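PDB 1EZW: 5,10-methylenetetrahydromethanopterin reductase from Methanopyrus kandleri, which catalyses the reversible reduction of methylene-tetrahydromethanopterin to methyl-tetrahydromethanopterin with reduced coenzyme F420 in methanogenesis from carbon dioxide. Local coordinates for residues T17-L22 with M46-L51; K240-T245 with D293-F298. All coordinates share one frame; numbering follows the deposited sequence. Where two conformers were deposited one is given.

How the interactions relate
Both contacts join two helices through small sets of mainly apolar groups, with no hydrogen bond passing between the segments, yet they belong to different parts of the subunit. Interaction 1 holds together the first two helices of the TIM barrel; it is buried, and other subunits of the tetramer cover part of it. Interaction 2 links helix 238-254 to the short helix 292-298, is only partly buried, and no other chain touches its segments. Interaction 1 uses a mixture of small and branched side chains over a wider area, whereas interaction 2 rests on two isoleucines and a threonine. The four segments share no helix, and the two centres lie 28 Å apart.

Interaction 1. Residues T17-L22 with M46-L51; sequences TKIAHL and MGVLTL
Leu51 lies over Ala20 and against the start of the 17-22 segment, while Ile19 meets Val48 beside it; no hydrogen bond crosses, and the side chains meet through carbon atoms, with one methyl also resting on backbone. The CB of Ala20 sits 4.0 Å from CG of Leu51, at the point where the two backbones are nearest, with 6.4 Å between the CA atoms of these residues. Alanine suits this place because its single methyl lets the branched leucine sit close to the helix. With CG anti to the backbone N (chi1 -180°), Leu51 extends toward helix 16-28 and lays CD2 beside the backbone of Thr17, 3.9 Å from its N; the same methyl is 4.1 Å from CG2 of Thr17. In the second cluster, CG2 of Ile19 approaches CG1 of Val48 to 3.6 Å, branch to branch, while its CG1-CD1 arm turns away from helix 45-54.

The hydroxyl of Thr17 is hydrogen-bonded to His21 of the third subunit, so this threonine offers its methyl to Leu51 and its oxygen to another chain. Thr50 OG1 donates to Met46 O, 2.7 Å away within its own helix, and reaches that oxygen from the face of the carbonyl plane opposite to Thr50 N.

The axes of the two six-residue segments approach to 9.1 Å and cross at -47°. Helices 16-28 and 45-54 follow successive strands of the TIM barrel, 5-10 and 33-36, and Ile36 of the latter touches both Ile19 and Leu49. Helix 73-86 flanks 46-51, and helix 332-342 packs against Leu22.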
ATOM      1  N   THR A  17     -10.394  -0.198  -4.800  1.00 13.81           N
ATOM      2  CA  THR A  17     -10.237   0.096  -3.384  1.00 12.80           C
ATOM      3  C   THR A  17     -11.451  -0.394  -2.573  1.00 14.02           C
ATOM      4  O   THR A  17     -11.310  -0.698  -1.390  1.00 15.20           O
ATOM      5  CB  THR A  17     -10.030   1.606  -3.163  1.00 13.11           C
ATOM      6  OG1 THR A  17     -11.036   2.338  -3.887  1.00 14.38           O
ATOM      7  CG2 THR A  17      -8.685   2.008  -3.665  1.00 14.06           C
ATOM      8  N   LYS A  18     -12.642  -0.444  -3.168  1.00 14.57           N
ATOM      9  CA  LYS A  18     -13.809  -0.952  -2.427  1.00 15.29           C
ATOM     10  C   LYS A  18     -13.676  -2.471  -2.300  1.00 16.00           C
ATOM     11  O   LYS A  18     -13.904  -3.048  -1.220  1.00 16.96           O
ATOM     12  CB  LYS A  18     -15.097  -0.594  -3.165  1.00 16.87           C
ATOM     13  CG  LYS A  18     -16.364  -1.316  -2.649  1.00 18.33           C
ATOM     14  CD  LYS A  18     -16.642  -1.037  -1.191  1.00 21.44           C
ATOM     15  CE  LYS A  18     -17.089   0.387  -0.953  1.00 23.85           C
ATOM     16  NZ  LYS A  18     -18.350   0.635  -1.649  1.00 25.87           N
ATOM     17  N   ILE A  19     -13.259  -3.102  -3.396  1.00 15.76           N
ATOM     18  CA  ILE A  19     -13.087  -4.551  -3.386  1.00 16.62           C
ATOM     19  C   ILE A  19     -12.017  -4.883  -2.328  1.00 18.14           C
ATOM     20  O   ILE A  19     -12.219  -5.777  -1.480  1.00 17.07           O
ATOM     21  CB  ILE A  19     -12.646  -5.094  -4.771  1.00 18.31           C
ATOM     22  CG1 ILE A  19     -13.711  -4.836  -5.862  1.00 17.79           C
ATOM     23  CG2 ILE A  19     -12.368  -6.627  -4.643  1.00 18.62           C
ATOM     24  CD1 ILE A  19     -15.111  -5.426  -5.553  1.00 21.88           C
ATOM     25  N   ALA A  20     -10.882  -4.168  -2.327  1.00 16.71           N
ATOM     26  CA  ALA A  20      -9.845  -4.407  -1.308  1.00 18.61           C
ATOM     27  C   ALA A  20     -10.376  -4.192   0.109  1.00 17.67           C
ATOM     28  O   ALA A  20     -10.104  -4.980   1.008  1.00 17.26           O
ATOM     29  CB  ALA A  20      -8.627  -3.481  -1.578  1.00 18.06           C
ATOM     30  N   HIS A  21     -11.111  -3.087   0.331  1.00 15.02           N
ATOM     31  CA  HIS A  21     -11.708  -2.816   1.635  1.00 15.07           C
ATOM     32  C   HIS A  21     -12.630  -3.979   2.088  1.00 15.89           C
ATOM     33  O   HIS A  21     -12.561  -4.380   3.269  1.00 15.82           O
ATOM     34  CB  HIS A  21     -12.551  -1.520   1.526  1.00 15.34           C
ATOM     35  CG  HIS A  21     -13.468  -1.284   2.699  1.00 15.28           C
ATOM     36  ND1 HIS A  21     -13.013  -1.028   3.979  1.00 14.92           N
ATOM     37  CD2 HIS A  21     -14.818  -1.325   2.785  1.00 14.78           C
ATOM     38  CE1 HIS A  21     -14.041  -0.926   4.793  1.00 15.88           C
ATOM     39  NE2 HIS A  21     -15.149  -1.103   4.101  1.00 17.60           N
ATOM     40  N   LEU A  22     -13.460  -4.504   1.175  1.00 15.29           N
ATOM     41  CA  LEU A  22     -14.385  -5.583   1.573  1.00 15.40           C
ATOM     42  C   LEU A  22     -13.621  -6.841   1.929  1.00 15.61           C
ATOM     43  O   LEU A  22     -13.987  -7.576   2.869  1.00 16.17           O
ATOM     44  CB  LEU A  22     -15.429  -5.863   0.487  1.00 16.73           C
ATOM     45  CG  LEU A  22     -16.438  -4.706   0.342  1.00 18.63           C
ATOM     46  CD1 LEU A  22     -17.334  -5.042  -0.863  1.00 20.98           C
ATOM     47  CD2 LEU A  22     -17.286  -4.483   1.625  1.00 20.54           C
ATOM     48  N   MET A  46      -4.950  -9.562 -11.127  1.00 16.76           N
ATOM     49  CA  MET A  46      -3.631  -9.271 -10.592  1.00 16.90           C
ATOM     50  C   MET A  46      -3.600  -7.876  -9.973  1.00 16.12           C
ATOM     51  O   MET A  46      -3.020  -7.692  -8.900  1.00 16.85           O
ATOM     52  CB  MET A  46      -2.542  -9.371 -11.681  1.00 20.44           C
ATOM     53  CG  MET A  46      -1.867 -10.721 -11.750  1.00 24.40           C
ATOM     54  SD  MET A  46      -1.263 -11.285 -10.139  1.00 23.33           S
ATOM     55  CE  MET A  46       0.275 -10.372  -9.726  1.00 27.08           C
ATOM     56  N   GLY A  47      -4.224  -6.900 -10.607  1.00 14.67           N
ATOM     57  CA  GLY A  47      -4.205  -5.561 -10.013  1.00 14.83           C
ATOM     58  C   GLY A  47      -5.007  -5.504  -8.721  1.00 14.92           C
ATOM     59  O   GLY A  47      -4.525  -4.989  -7.701  1.00 15.32           O
ATOM     60  N   VAL A  48      -6.236  -6.035  -8.766  1.00 14.10           N
ATOM     61  CA  VAL A  48      -7.114  -6.026  -7.613  1.00 12.79           C
ATOM     62  C   VAL A  48      -6.531  -6.882  -6.472  1.00 14.23           C
ATOM     63  O   VAL A  48      -6.557  -6.462  -5.313  1.00 15.50           O
ATOM     64  CB  VAL A  48      -8.520  -6.545  -8.019  1.00 16.09           C
ATOM     65  CG1 VAL A  48      -9.432  -6.675  -6.775  1.00 17.74           C
ATOM     66  CG2 VAL A  48      -9.131  -5.576  -9.024  1.00 15.99           C
ATOM     67  N   LEU A  49      -6.031  -8.084  -6.771  1.00 13.30           N
ATOM     68  CA  LEU A  49      -5.473  -8.890  -5.669  1.00 15.35           C
ATOM     69  C   LEU A  49      -4.163  -8.349  -5.104  1.00 15.77           C
ATOM     70  O   LEU A  49      -3.892  -8.537  -3.924  1.00 15.39           O
ATOM     71  CB  LEU A  49      -5.311 -10.346  -6.117  1.00 15.16           C
ATOM     72  CG  LEU A  49      -6.634 -11.111  -6.283  1.00 16.08           C
ATOM     73  CD1 LEU A  49      -6.299 -12.426  -7.027  1.00 16.75           C
ATOM     74  CD2 LEU A  49      -7.287 -11.384  -4.952  1.00 17.16           C
ATOM     75  N   THR A  50      -3.357  -7.671  -5.916  1.00 15.39           N
ATOM     76  CA  THR A  50      -2.140  -7.079  -5.390  1.00 13.79           C
ATOM     77  C   THR A  50      -2.536  -5.935  -4.448  1.00 13.86           C
ATOM     78  O   THR A  50      -1.986  -5.795  -3.356  1.00 13.20           O
ATOM     79  CB  THR A  50      -1.230  -6.570  -6.529  1.00 15.12           C
ATOM     80  OG1 THR A  50      -0.811  -7.693  -7.316  1.00 15.58           O
ATOM     81  CG2 THR A  50       0.044  -5.944  -5.925  1.00 14.68           C
ATOM     82  N   LEU A  51      -3.528  -5.150  -4.845  1.00 13.51           N
ATOM     83  CA  LEU A  51      -3.984  -4.061  -3.965  1.00 13.42           C
ATOM     84  C   LEU A  51      -4.582  -4.695  -2.685  1.00 13.43           C
ATOM     85  O   LEU A  51      -4.319  -4.256  -1.572  1.00 14.08           O
ATOM     86  CB  LEU A  51      -5.059  -3.251  -4.663  1.00 14.49           C
ATOM     87  CG  LEU A  51      -5.639  -2.066  -3.887  1.00 15.13           C
ATOM     88  CD1 LEU A  51      -4.523  -1.027  -3.573  1.00 17.35           C
ATOM     89  CD2 LEU A  51      -6.739  -1.466  -4.729  1.00 16.04           C
TER

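Interaction 2. Residues K240-T245 with D293-F298; sequences KAIEAT and DMIEAF
A small, partly buried, largely apolar contact joins helix 238-254 to helix 292-298, beside the two-stranded parallel sheet of 232-234 and 300-302. Strand 232-234 precedes the first helix and strand 300-302 follows the second. Ile295 makes both touches, reaching Ile242 and Thr245. Its CD1 presses on CG2 of Ile242 at 3.5 Å, tighter than usual for two methyls, and the two side chains cross at about a right angle. Having CG1 anti to the carbonyl carbon (chi1 -69°) and an extended chi2 of 173°, Ile295 carries CD1 far enough out to reach its partner. Its CG1 lies 3.9 Å from OG1 of Thr245, again with the side chains roughly perpendicular.

That hydroxyl is already engaged: it donates to Ile242 O at 2.7 Å, in the carbonyl plane, and the same oxygen also accepts from Thr245 N. Thr245 also packs on Ser233 of strand 232-234. Further along the interface, Met294 and Phe298 touch Val253, extending the packing to later turns of helix 238-254.

Isoleucine suits both sides because it offers two carbon branches, so that CG2 of Ile242 and CD1 of Ile295 can meet without needing a polar partner, and the threonine hydroxyl can face Ile295 because it already bonds to Ile242 O. Between these two segments, then, cohesion probably comes from van der Waals contact and partial burial of apolar surface, without directional bonds.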
ATOM      1  N   LYS A 240     -35.709  -9.087   3.411  1.00 34.13           N
ATOM      2  CA  LYS A 240     -34.793  -8.223   2.673  1.00 34.10           C
ATOM      3  C   LYS A 240     -33.643  -9.063   2.085  1.00 32.99           C
ATOM      4  O   LYS A 240     -33.240  -8.864   0.938  1.00 31.70           O
ATOM      5  CB  LYS A 240     -34.255  -7.130   3.600  1.00 36.27           C
ATOM      6  CG  LYS A 240     -35.208  -5.941   3.779  1.00 39.19           C
ATOM      7  CD  LYS A 240     -34.586  -4.814   4.621  1.00 41.57           C
ATOM      8  CE  LYS A 240     -33.178  -4.416   4.129  1.00 43.70           C
ATOM      9  NZ  LYS A 240     -33.036  -4.110   2.656  1.00 44.78           N
ATOM     10  N   ALA A 241     -33.142 -10.014   2.867  1.00 31.50           N
ATOM     11  CA  ALA A 241     -32.060 -10.884   2.377  1.00 31.13           C
ATOM     12  C   ALA A 241     -32.549 -11.656   1.148  1.00 30.82           C
ATOM     13  O   ALA A 241     -31.893 -11.687   0.106  1.00 30.32           O
ATOM     14  CB  ALA A 241     -31.628 -11.864   3.476  1.00 29.07           C
ATOM     15  N   ILE A 242     -33.734 -12.263   1.253  1.00 31.70           N
ATOM     16  CA  ILE A 242     -34.265 -13.047   0.146  1.00 31.42           C
ATOM     17  C   ILE A 242     -34.478 -12.218  -1.114  1.00 31.85           C
ATOM     18  O   ILE A 242     -34.185 -12.649  -2.225  1.00 31.74           O
ATOM     19  CB  ILE A 242     -35.605 -13.729   0.551  1.00 33.24           C
ATOM     20  CG1 ILE A 242     -35.335 -14.771   1.642  1.00 34.09           C
ATOM     21  CG2 ILE A 242     -36.303 -14.307  -0.696  1.00 34.95           C
ATOM     22  CD1 ILE A 242     -36.575 -15.222   2.421  1.00 37.38           C
ATOM     23  N   GLU A 243     -34.989 -11.009  -0.936  1.00 33.00           N
ATOM     24  CA  GLU A 243     -35.256 -10.151  -2.070  1.00 33.75           C
ATOM     25  C   GLU A 243     -33.986  -9.847  -2.853  1.00 32.75           C
ATOM     26  O   GLU A 243     -33.996  -9.814  -4.085  1.00 32.35           O
ATOM     27  CB  GLU A 243     -35.886  -8.842  -1.581  1.00 36.62           C
ATOM     28  CG  GLU A 243     -36.384  -7.940  -2.711  1.00 39.76           C
ATOM     29  CD  GLU A 243     -37.432  -8.627  -3.562  1.00 42.06           C
ATOM     30  OE1 GLU A 243     -38.312  -9.295  -2.972  1.00 44.19           O
ATOM     31  OE2 GLU A 243     -37.385  -8.488  -4.807  1.00 43.45           O
ATOM     32  N   ALA A 244     -32.891  -9.619  -2.132  1.00 32.72           N
ATOM     33  CA  ALA A 244     -31.610  -9.290  -2.759  1.00 32.13           C
ATOM     34  C   ALA A 244     -31.078 -10.395  -3.667  1.00 32.43           C
ATOM     35  O   ALA A 244     -30.289 -10.148  -4.584  1.00 31.00           O
ATOM     36  CB  ALA A 244     -30.589  -8.948  -1.671  1.00 31.45           C
ATOM     37  N   THR A 245     -31.498 -11.634  -3.427  1.00 31.97           N
ATOM     38  CA  THR A 245     -31.020 -12.721  -4.259  1.00 32.75           C
ATOM     39  C   THR A 245     -31.677 -12.807  -5.633  1.00 33.20           C
ATOM     40  O   THR A 245     -31.081 -13.337  -6.559  1.00 33.43           O
ATOM     41  CB  THR A 245     -31.265 -14.131  -3.644  1.00 32.21           C
ATOM     42  OG1 THR A 245     -32.671 -14.391  -3.632  1.00 33.32           O
ATOM     43  CG2 THR A 245     -30.747 -14.236  -2.242  1.00 30.66           C
ATOM     44  N   ASP A 293     -38.993 -21.815  -4.594  1.00 37.44           N
ATOM     45  CA  ASP A 293     -38.226 -23.018  -4.869  1.00 37.48           C
ATOM     46  C   ASP A 293     -36.908 -22.701  -5.558  1.00 35.75           C
ATOM     47  O   ASP A 293     -35.903 -23.362  -5.303  1.00 34.42           O
ATOM     48  CB  ASP A 293     -39.032 -24.014  -5.694  1.00 38.71           C
ATOM     49  CG  ASP A 293     -40.292 -24.471  -4.974  1.00 40.67           C
ATOM     50  OD1 ASP A 293     -40.265 -24.666  -3.728  1.00 40.67           O
ATOM     51  OD2 ASP A 293     -41.314 -24.655  -5.655  1.00 42.26           O
ATOM     52  N   MET A 294     -36.910 -21.691  -6.421  1.00 34.36           N
ATOM     53  CA  MET A 294     -35.677 -21.292  -7.110  1.00 34.49           C
ATOM     54  C   MET A 294     -34.698 -20.685  -6.095  1.00 32.86           C
ATOM     55  O   MET A 294     -33.489 -20.941  -6.157  1.00 32.95           O
ATOM     56  CB  MET A 294     -35.968 -20.252  -8.180  1.00 35.16           C
ATOM     57  CG  MET A 294     -36.894 -20.725  -9.258  1.00 37.16           C
ATOM     58  SD  MET A 294     -37.362 -19.329 -10.267  1.00 37.65           S
ATOM     59  CE  MET A 294     -38.689 -20.127 -11.307  1.00 37.57           C
ATOM     60  N   ILE A 295     -35.220 -19.877  -5.178  1.00 31.98           N
ATOM     61  CA  ILE A 295     -34.384 -19.261  -4.158  1.00 31.55           C
ATOM     62  C   ILE A 295     -33.792 -20.340  -3.253  1.00 30.61           C
ATOM     63  O   ILE A 295     -32.618 -20.281  -2.885  1.00 30.49           O
ATOM     64  CB  ILE A 295     -35.199 -18.220  -3.368  1.00 31.33           C
ATOM     65  CG1 ILE A 295     -35.497 -17.039  -4.309  1.00 31.73           C
ATOM     66  CG2 ILE A 295     -34.465 -17.802  -2.086  1.00 31.98           C
ATOM     67  CD1 ILE A 295     -36.430 -16.000  -3.730  1.00 33.66           C
ATOM     68  N   GLU A 296     -34.588 -21.349  -2.897  0.70 29.66           N
ATOM     69  CA  GLU A 296     -34.097 -22.434  -2.043  0.70 28.99           C
ATOM     70  C   GLU A 296     -33.080 -23.292  -2.804  0.70 27.93           C
ATOM     71  O   GLU A 296     -32.113 -23.804  -2.241  0.70 27.14           O
ATOM     72  CB  GLU A 296     -35.291 -23.303  -1.602  0.70 29.40           C
ATOM     73  CG  GLU A 296     -35.014 -24.442  -0.624  0.70 29.60           C
ATOM     74  CD  GLU A 296     -34.178 -25.563  -1.199  0.70 30.23           C
ATOM     75  OE1 GLU A 296     -34.257 -25.835  -2.420  0.70 30.57           O
ATOM     76  OE2 GLU A 296     -33.454 -26.195  -0.408  0.70 30.34           O
ATOM     77  N   ALA A 297     -33.294 -23.452  -4.096  1.00 27.88           N
ATOM     78  CA  ALA A 297     -32.395 -24.270  -4.862  1.00 27.93           C
ATOM     79  C   ALA A 297     -31.060 -23.611  -5.187  1.00 27.68           C
ATOM     80  O   ALA A 297     -30.009 -24.264  -5.147  1.00 25.91           O
ATOM     81  CB  ALA A 297     -33.067 -24.670  -6.165  1.00 29.01           C
ATOM     82  N   PHE A 298     -31.117 -22.315  -5.479  1.00 27.84           N
ATOM     83  CA  PHE A 298     -29.927 -21.647  -5.979  1.00 28.28           C
ATOM     84  C   PHE A 298     -29.264 -20.572  -5.149  1.00 28.11           C
ATOM     85  O   PHE A 298     -28.447 -19.822  -5.678  1.00 29.10           O
ATOM     86  CB  PHE A 298     -30.255 -21.105  -7.375  1.00 28.94           C
ATOM     87  CG  PHE A 298     -30.784 -22.172  -8.325  1.00 31.56           C
ATOM     88  CD1 PHE A 298     -32.063 -22.069  -8.886  1.00 31.75           C
ATOM     89  CD2 PHE A 298     -30.015 -23.291  -8.618  1.00 31.52           C
ATOM     90  CE1 PHE A 298     -32.559 -23.086  -9.719  1.00 31.78           C
ATOM     91  CE2 PHE A 298     -30.498 -24.312  -9.447  1.00 33.60           C
ATOM     92  CZ  PHE A 298     -31.778 -24.203  -9.998  1.00 31.57           C
TER